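Local coordinates for MAGE domain-containing protein (Xenopus laevis, PDB 7DG2), which is the MAGE subunit (Nse3) of the Nse1-Nse3-Nse4 subcomplex of Smc5/6, where it pairs with the RING protein Nse1 and helps shape Nse4, at the interface of chains B and C, the interface of chains A and C and the interface of chains B and A. Residues are numbered along the deposited sequence; one frame, centred on the assembly and turned at random. Chains: chain A, MAGE domain-containing protein; chain B, Non-structural maintenance of chromosomes element 1 homolog; chain C, Non-structural maintenance of chromosomes element 4.

Chain C touches both partners. Contact 1 holds its tail, around C:Met71, against chain B. Contact 2 holds the end of its helix 50-59 and the following loop against chain A. The C-alpha centres of the two contacts are about 28 Å apart, so this stretch of Nse4 spans the Nse1-Nse3 pair. Contact 3 joins chain B to chain A, its C-alpha centre also about 28 Å from that of contact 1. It is about 13 Å from that of contact 2, and the two share A:Arg84. This loop turns neighbouring residues to Nse1 and the A:Arg84 side chain to Nse4, as fits Nse4 being shaped by the dimer.

Contact 1: the interface of chains B and C. Residues chain B 94, 99, 102, 151, 168-169; chain C 71-72, 75.
C:Met71 enters a pocket of chain B formed by B:Trp151, B:Phe102 and B:Leu99. This is a largely apolar interface in which a tail segment of Nse4 lies on Nse1. CG of C:Met71 is anti to its backbone N (chi1 -176°), and the chain then bends at chi2 and chi3. CB lies over the six-membered ring of B:Trp151, 3.7 Å from its centroid. CG meets the ring atom CE2 of B:Phe102 at 4.0 Å. The thioether SD passes CD2 of B:Leu99 at 3.8 Å. The bends bring the terminal CE back over the five-membered ring of B:Trp151. CE also sits over the centre of the B:Phe102 ring, so the methyl is held between two aromatic faces. B:Glu168 fixes the backbone at the mouth of this pocket. Its carboxylate OE1 accepts two hydrogen bonds from consecutive amides. C:Met71 N meets the syn lone pair of B:Glu168 OE1 at 2.7 Å, whereas C:Leu72 N comes from above the carboxylate plane. Beside it, the side chains of B:Leu169 and C:Leu72 run antiparallel alongside each other. There CD2 of B:Leu169 packs on CB of C:Leu72 at 3.5 Å.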
loop_
_atom_site.group_PDB
_atom_site.type_symbol
_atom_site.label_atom_id
_atom_site.label_comp_id
_atom_site.label_asym_id
_atom_site.label_seq_id
_atom_site.Cartn_x
_atom_site.Cartn_y
_atom_site.Cartn_z
ATOM N N TYR B 94 -6.243 9.151 -4.253
ATOM C CA TYR B 94 -7.364 10.019 -3.909
ATOM C C TYR B 94 -7.661 10.975 -5.055
ATOM O O TYR B 94 -6.758 11.434 -5.759
ATOM C CB TYR B 94 -7.073 10.804 -2.611
ATOM C CG TYR B 94 -6.948 9.896 -1.412
ATOM C CD1 TYR B 94 -8.063 9.229 -0.912
ATOM C CD2 TYR B 94 -5.717 9.673 -0.797
ATOM C CE1 TYR B 94 -7.956 8.377 0.193
ATOM C CE2 TYR B 94 -5.598 8.817 0.300
ATOM C CZ TYR B 94 -6.720 8.178 0.783
ATOM O OH TYR B 94 -6.598 7.344 1.864
ATOM N N LEU B 99 -8.608 15.208 -2.007
ATOM C CA LEU B 99 -7.384 15.814 -1.499
ATOM C C LEU B 99 -7.592 17.282 -1.129
ATOM O O LEU B 99 -6.914 17.792 -0.227
ATOM C CB LEU B 99 -6.259 15.654 -2.532
ATOM C CG LEU B 99 -5.816 14.194 -2.660
ATOM C CD1 LEU B 99 -4.685 14.027 -3.675
ATOM C CD2 LEU B 99 -5.390 13.653 -1.288
ATOM N N PHE B 102 -8.799 16.885 2.280
ATOM C CA PHE B 102 -7.673 16.560 3.151
ATOM C C PHE B 102 -6.892 17.820 3.512
ATOM O O PHE B 102 -6.561 18.045 4.685
ATOM C CB PHE B 102 -6.728 15.527 2.503
ATOM C CG PHE B 102 -5.585 15.163 3.409
ATOM C CD1 PHE B 102 -5.771 14.261 4.436
ATOM C CD2 PHE B 102 -4.352 15.781 3.276
ATOM C CE1 PHE B 102 -4.725 13.962 5.301
ATOM C CE2 PHE B 102 -3.320 15.500 4.146
ATOM C CZ PHE B 102 -3.516 14.588 5.158
ATOM N N TRP B 151 -2.973 8.393 7.351
ATOM C CA TRP B 151 -2.787 9.830 7.170
ATOM C C TRP B 151 -3.438 10.615 8.296
ATOM O O TRP B 151 -2.900 11.637 8.726
ATOM C CB TRP B 151 -3.358 10.311 5.822
ATOM C CG TRP B 151 -2.660 9.638 4.683
ATOM C CD1 TRP B 151 -3.217 8.798 3.751
ATOM C CD2 TRP B 151 -1.259 9.693 4.398
ATOM N NE1 TRP B 151 -2.238 8.338 2.889
ATOM C CE2 TRP B 151 -1.029 8.872 3.267
ATOM C CE3 TRP B 151 -0.174 10.355 4.984
ATOM C CZ2 TRP B 151 0.247 8.700 2.710
ATOM C CZ3 TRP B 151 1.103 10.176 4.430
ATOM C CH2 TRP B 151 1.296 9.361 3.299
ATOM N N GLU B 168 6.132 12.914 6.966
ATOM C CA GLU B 168 6.312 13.186 5.542
ATOM C C GLU B 168 6.120 14.664 5.207
ATOM O O GLU B 168 6.826 15.208 4.348
ATOM C CB GLU B 168 5.352 12.342 4.714
ATOM C CG GLU B 168 5.640 12.463 3.221
ATOM C CD GLU B 168 4.844 11.470 2.415
ATOM O OE1 GLU B 168 3.672 11.770 2.093
ATOM O OE2 GLU B 168 5.386 10.380 2.135
ATOM N N LEU B 169 5.166 15.328 5.860
ATOM C CA LEU B 169 4.779 16.690 5.505
ATOM C C LEU B 169 5.411 17.753 6.397
ATOM O O LEU B 169 5.026 18.921 6.297
ATOM C CB LEU B 169 3.254 16.843 5.543
ATOM C CG LEU B 169 2.475 16.024 4.505
ATOM C CD1 LEU B 169 1.003 16.430 4.508
ATOM C CD2 LEU B 169 3.043 16.233 3.148
ATOM N N MET C 71 1.695 11.049 0.433
ATOM C CA MET C 71 0.820 12.213 0.324
ATOM C C MET C 71 1.537 13.421 -0.262
ATOM O O MET C 71 1.018 14.066 -1.177
ATOM C CB MET C 71 0.249 12.549 1.716
ATOM C CG MET C 71 -0.763 13.683 1.733
ATOM S SD MET C 71 -2.229 13.302 0.758
ATOM C CE MET C 71 -3.085 12.071 1.745
ATOM N N LEU C 72 2.729 13.742 0.239
ATOM C CA LEU C 72 3.506 14.855 -0.294
ATOM C C LEU C 72 3.713 14.694 -1.796
ATOM O O LEU C 72 4.116 13.625 -2.264
ATOM C CB LEU C 72 4.864 14.927 0.411
ATOM C CG LEU C 72 5.838 15.963 -0.162
ATOM C CD1 LEU C 72 5.372 17.360 0.216
ATOM C CD2 LEU C 72 7.266 15.723 0.327
ATOM N N PHE C 75 -0.604 16.267 -4.673
ATOM C CA PHE C 75 -1.619 17.305 -4.861
ATOM C C PHE C 75 -1.478 17.946 -6.231
ATOM O O PHE C 75 -0.373 18.329 -6.630
ATOM C CB PHE C 75 -1.480 18.408 -3.807
ATOM C CG PHE C 75 -1.503 17.931 -2.388
ATOM C CD1 PHE C 75 -2.279 16.857 -2.008
ATOM C CD2 PHE C 75 -0.752 18.591 -1.421
ATOM C CE1 PHE C 75 -2.304 16.440 -0.679
ATOM C CE2 PHE C 75 -0.765 18.177 -0.106
ATOM C CZ PHE C 75 -1.546 17.097 0.268
#

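Contact 2: the interface of chains A and C. Residues chain A 84, 95, 99, 102, 155, 180; chain C 55, 58-59, 62, 64.
Helix 94-111 of chain A, the loop with A:Arg84, the loop residue A:Tyr155 and the end of helix 175-180 meet the end of chain C helix 50-59 and the loop after it. A:Leu99 wedges between three side chains of Nse4. Its CD1 lies over the centre of the C:Phe62 ring, 3.8 Å from the centroid, and also over one face of the C:Arg64 guanidinium. Its CD2 packs against the carboxylate carbon CD of C:Glu59 at 3.4 Å. A bend at chi3 (-64°) helps turn the C:Arg64 guanidinium toward the A:Tyr155 hydroxyl. Its NH1 gives a nearly straight hydrogen bond to the phenol OH of A:Tyr155 (3.3 Å, 163° at H), which lies at the guanidinium edge. That OH in turn donates to A:Glu180 OE1 at 2.6 Å. Within chain C, NH2 of C:Arg64 donates a straight hydrogen bond, also a salt bridge, to OE2 of C:Glu59 at 3.2 Å, meeting it from above the carboxylate plane. This would help fix the guanidinium's rotation. A:Arg84 closes the other side. Its NH1 donates to the backbone O of C:Arg64 at 3.1 Å and forms a longer salt bridge to C:Glu59 OE1 (3.5 Å). A water links the same NH1 to C:Glu59 OE2. Another water joins the backbones of A:Arg84 and C:Phe62. The site is a docking surface through which the MAGE protein Nse3 holds and shapes Nse4.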
loop_
_atom_site.group_PDB
_atom_site.type_symbol
_atom_site.label_atom_id
_atom_site.label_comp_id
_atom_site.label_asym_id
_atom_site.label_seq_id
_atom_site.Cartn_x
_atom_site.Cartn_y
_atom_site.Cartn_z
ATOM N N ARG A 84 7.232 -14.884 -0.846
ATOM C CA ARG A 84 6.274 -14.422 0.142
ATOM C C ARG A 84 5.981 -15.571 1.099
ATOM O O ARG A 84 5.670 -16.687 0.662
ATOM C CB ARG A 84 5.008 -13.910 -0.547
ATOM C CG ARG A 84 5.248 -12.670 -1.404
ATOM C CD ARG A 84 5.482 -11.426 -0.535
ATOM N NE ARG A 84 4.341 -11.152 0.334
ATOM C CZ ARG A 84 3.292 -10.405 -0.013
ATOM N NH1 ARG A 84 3.237 -9.838 -1.216
ATOM N NH2 ARG A 84 2.297 -10.215 0.845
ATOM N N ASN A 95 -6.565 -5.542 0.125
ATOM C CA ASN A 95 -6.037 -6.275 -1.020
ATOM C C ASN A 95 -5.696 -7.711 -0.657
ATOM O O ASN A 95 -5.668 -8.574 -1.540
ATOM C CB ASN A 95 -4.816 -5.557 -1.602
ATOM C CG ASN A 95 -5.195 -4.303 -2.372
ATOM O OD1 ASN A 95 -6.246 -4.247 -3.014
ATOM N ND2 ASN A 95 -4.348 -3.286 -2.298
ATOM N N LEU A 99 -7.220 -10.977 -2.841
ATOM C CA LEU A 99 -6.435 -12.074 -3.392
ATOM C C LEU A 99 -7.024 -13.423 -3.004
ATOM O O LEU A 99 -6.937 -14.380 -3.782
ATOM C CB LEU A 99 -4.975 -11.982 -2.929
ATOM C CG LEU A 99 -4.033 -12.882 -3.721
ATOM C CD1 LEU A 99 -3.834 -12.310 -5.124
ATOM C CD2 LEU A 99 -2.717 -13.031 -3.017
ATOM N N LEU A 102 -9.704 -13.862 -5.599
ATOM C CA LEU A 102 -9.119 -14.165 -6.899
ATOM C C LEU A 102 -8.589 -15.586 -6.945
ATOM O O LEU A 102 -8.761 -16.291 -7.949
ATOM C CB LEU A 102 -8.006 -13.168 -7.224
ATOM C CG LEU A 102 -7.186 -13.524 -8.471
ATOM C CD1 LEU A 102 -8.044 -13.415 -9.725
ATOM C CD2 LEU A 102 -5.992 -12.594 -8.550
ATOM N N TYR A 155 -5.412 -10.045 -14.241
ATOM C CA TYR A 155 -5.485 -11.310 -13.518
ATOM C C TYR A 155 -6.417 -12.289 -14.212
ATOM O O TYR A 155 -6.187 -13.498 -14.169
ATOM C CB TYR A 155 -5.966 -11.097 -12.086
ATOM C CG TYR A 155 -4.905 -10.623 -11.124
ATOM C CD1 TYR A 155 -3.774 -11.390 -10.878
ATOM C CD2 TYR A 155 -5.069 -9.434 -10.417
ATOM C CE1 TYR A 155 -2.811 -10.973 -9.963
ATOM C CE2 TYR A 155 -4.117 -9.003 -9.519
ATOM C CZ TYR A 155 -3.002 -9.776 -9.288
ATOM O OH TYR A 155 -2.058 -9.324 -8.394
ATOM N N GLU A 180 2.466 -13.957 -11.860
ATOM C CA GLU A 180 2.538 -13.855 -10.411
ATOM C C GLU A 180 2.334 -15.188 -9.709
ATOM O O GLU A 180 2.829 -15.361 -8.588
ATOM C CB GLU A 180 1.516 -12.838 -9.894
ATOM C CG GLU A 180 1.894 -11.385 -10.231
ATOM C CD GLU A 180 1.018 -10.358 -9.540
ATOM O OE1 GLU A 180 0.099 -10.739 -8.777
ATOM O OE2 GLU A 180 1.267 -9.154 -9.749
ATOM N N GLY C 55 -7.050 -14.858 2.147
ATOM C CA GLY C 55 -6.104 -14.095 1.360
ATOM C C GLY C 55 -4.678 -14.190 1.866
ATOM O O GLY C 55 -3.743 -14.169 1.074
ATOM N N ALA C 58 -3.421 -17.325 0.502
ATOM C CA ALA C 58 -3.230 -17.216 -0.944
ATOM C C ALA C 58 -1.985 -16.414 -1.326
ATOM O O ALA C 58 -1.359 -16.710 -2.348
ATOM C CB ALA C 58 -4.484 -16.594 -1.563
ATOM N N GLU C 59 -1.597 -15.404 -0.529
ATOM C CA GLU C 59 -0.432 -14.577 -0.878
ATOM C C GLU C 59 0.844 -15.388 -0.975
ATOM O O GLU C 59 1.769 -15.017 -1.711
ATOM C CB GLU C 59 -0.220 -13.465 0.160
ATOM C CG GLU C 59 -1.159 -12.279 0.038
ATOM C CD GLU C 59 -0.692 -11.214 -0.956
ATOM O OE1 GLU C 59 0.174 -11.497 -1.825
ATOM O OE2 GLU C 59 -1.212 -10.080 -0.867
ATOM N N PHE C 62 1.607 -16.365 -4.557
ATOM C CA PHE C 62 1.801 -15.325 -5.554
ATOM C C PHE C 62 3.157 -14.659 -5.353
ATOM O O PHE C 62 3.772 -14.763 -4.288
ATOM C CB PHE C 62 0.697 -14.269 -5.474
ATOM C CG PHE C 62 -0.595 -14.682 -6.126
ATOM C CD1 PHE C 62 -1.383 -15.673 -5.570
ATOM C CD2 PHE C 62 -1.028 -14.065 -7.286
ATOM C CE1 PHE C 62 -2.576 -16.054 -6.166
ATOM C CE2 PHE C 62 -2.220 -14.440 -7.881
ATOM C CZ PHE C 62 -2.995 -15.426 -7.318
ATOM N N ARG C 64 3.482 -11.227 -5.614
ATOM C CA ARG C 64 3.032 -9.838 -5.676
ATOM C C ARG C 64 4.010 -8.905 -4.973
ATOM O O ARG C 64 4.600 -9.257 -3.948
ATOM C CB ARG C 64 1.655 -9.706 -5.040
ATOM C CG ARG C 64 0.629 -10.576 -5.708
ATOM C CD ARG C 64 -0.674 -9.857 -5.800
ATOM N NE ARG C 64 -1.267 -9.557 -4.506
ATOM C CZ ARG C 64 -2.345 -8.791 -4.370
ATOM N NH1 ARG C 64 -2.909 -8.242 -5.448
ATOM N NH2 ARG C 64 -2.850 -8.561 -3.168
HETATM O O HOH W 1 6.249 -15.867 -3.366
HETATM O O HOH W 2 0.758 -8.279 -1.477
#

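Contact 3: the interface of chains B and A. Residues chain B 10, 14, 36; chain A 82-85, 88.
B:Arg10, on helix 6-18 of Nse1, reaches across to a loop of the MAGE-family protein Nse3. This part of the MAGE-RING protein interface uses N-terminal helices of Nse1, not its RING. CG of B:Arg10 is anti to its backbone N (chi1 -178°), and the chain bends twice beyond it. The guanidinium meets the backbone carbonyl of A:Gln83 end-on. NH1 (2.8 Å) and NH2 (2.7 Å) both donate to A:Gln83 O, which lies almost in the guanidinium plane. NH1 is tilted modestly from the carbonyl plane, but NH2 stands well above it (45°). CB of A:Leu82 covers one guanidinium face, 3.7 Å above its plane. A:Leu82 lies along B:Arg10, pointing the other way, and its methyl CD1 packs on the CA of B:Arg10 at 3.5 Å.

A:Asp88 lies across the end of B:Arg10, its CB 3.6 Å from NH2. With CG tucked between the backbone N and carbonyl carbon (chi1 57°), the carboxylate turns toward A:Arg84 and A:Val85. OD2 accepts from NE of A:Arg84, also a salt bridge, and from the amide N of A:Val85, both at 3.1 Å and from opposite faces of the carboxylate plane. These bonds fold the chain A loop and would help position the A:Gln83 carbonyl. The nearby B:Arg10 guanidinium may add to the positive field around this carboxylate. A water bridges the backbone carbonyls of A:Asp88 and B:Arg10. Nearby, B:Leu36 CD2 and A:Val85 CG2 meet tip to tip at 4.1 Å.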
loop_
_atom_site.group_PDB
_atom_site.type_symbol
_atom_site.label_atom_id
_atom_site.label_comp_id
_atom_site.label_asym_id
_atom_site.label_seq_id
_atom_site.Cartn_x
_atom_site.Cartn_y
_atom_site.Cartn_z
ATOM N N ARG B 10 13.780 -7.083 1.880
ATOM C CA ARG B 10 12.636 -7.606 2.613
ATOM C C ARG B 10 12.141 -6.582 3.617
ATOM O O ARG B 10 10.932 -6.375 3.762
ATOM C CB ARG B 10 13.024 -8.913 3.315
ATOM C CG ARG B 10 11.891 -9.555 4.059
ATOM C CD ARG B 10 10.971 -10.281 3.101
ATOM N NE ARG B 10 11.505 -11.585 2.697
ATOM C CZ ARG B 10 10.797 -12.491 2.031
ATOM N NH1 ARG B 10 11.339 -13.653 1.691
ATOM N NH2 ARG B 10 9.546 -12.217 1.677
ATOM N N ALA B 14 8.390 -4.660 3.524
ATOM C CA ALA B 14 7.485 -4.632 4.672
ATOM C C ALA B 14 7.129 -3.198 5.058
ATOM O O ALA B 14 5.956 -2.872 5.283
ATOM C CB ALA B 14 8.120 -5.370 5.859
ATOM N N LEU B 36 15.591 -14.550 7.618
ATOM C CA LEU B 36 14.959 -15.044 6.394
ATOM C C LEU B 36 15.921 -15.130 5.217
ATOM O O LEU B 36 15.635 -15.849 4.251
ATOM C CB LEU B 36 13.781 -14.144 5.999
ATOM C CG LEU B 36 12.441 -14.379 6.704
ATOM C CD1 LEU B 36 11.435 -13.283 6.354
ATOM C CD2 LEU B 36 11.895 -15.755 6.334
ATOM N N LEU A 82 11.393 -11.921 -4.026
ATOM C CA LEU A 82 11.473 -12.535 -2.709
ATOM C C LEU A 82 10.267 -13.439 -2.490
ATOM O O LEU A 82 9.136 -13.086 -2.841
ATOM C CB LEU A 82 11.516 -11.483 -1.598
ATOM C CG LEU A 82 12.519 -10.328 -1.665
ATOM C CD1 LEU A 82 12.446 -9.508 -0.372
ATOM C CD2 LEU A 82 13.937 -10.836 -1.890
ATOM N N GLN A 83 10.510 -14.600 -1.897
ATOM C CA GLN A 83 9.424 -15.526 -1.628
ATOM C C GLN A 83 8.514 -14.973 -0.545
ATOM O O GLN A 83 8.966 -14.641 0.553
ATOM C CB GLN A 83 9.975 -16.881 -1.184
ATOM C CG GLN A 83 8.886 -17.905 -0.903
ATOM C CD GLN A 83 9.447 -19.233 -0.438
ATOM O OE1 GLN A 83 10.511 -19.287 0.189
ATOM N NE2 GLN A 83 8.741 -20.317 -0.749
ATOM N N ARG A 84 7.232 -14.884 -0.846
ATOM C CA ARG A 84 6.274 -14.422 0.142
ATOM C C ARG A 84 5.981 -15.571 1.099
ATOM O O ARG A 84 5.670 -16.687 0.662
ATOM C CB ARG A 84 5.008 -13.910 -0.547
ATOM C CG ARG A 84 5.248 -12.670 -1.404
ATOM C CD ARG A 84 5.482 -11.426 -0.535
ATOM N NE ARG A 84 4.341 -11.152 0.334
ATOM C CZ ARG A 84 3.292 -10.405 -0.013
ATOM N NH1 ARG A 84 3.237 -9.838 -1.216
ATOM N NH2 ARG A 84 2.297 -10.215 0.845
ATOM N N VAL A 85 6.148 -15.319 2.396
ATOM C CA VAL A 85 5.974 -16.337 3.422
ATOM C C VAL A 85 5.122 -15.776 4.554
ATOM O O VAL A 85 5.040 -14.564 4.765
ATOM C CB VAL A 85 7.329 -16.846 3.972
ATOM C CG1 VAL A 85 8.103 -17.568 2.878
ATOM C CG2 VAL A 85 8.167 -15.695 4.514
ATOM N N ASP A 88 6.374 -12.590 6.764
ATOM C CA ASP A 88 7.389 -11.811 6.057
ATOM C C ASP A 88 7.309 -10.315 6.350
ATOM O O ASP A 88 8.128 -9.560 5.810
ATOM C CB ASP A 88 7.315 -12.074 4.541
ATOM C CG ASP A 88 5.946 -11.776 3.942
ATOM O OD1 ASP A 88 5.160 -11.010 4.540
ATOM O OD2 ASP A 88 5.658 -12.316 2.847
HETATM O O HOH W 3 8.475 -8.065 3.699
#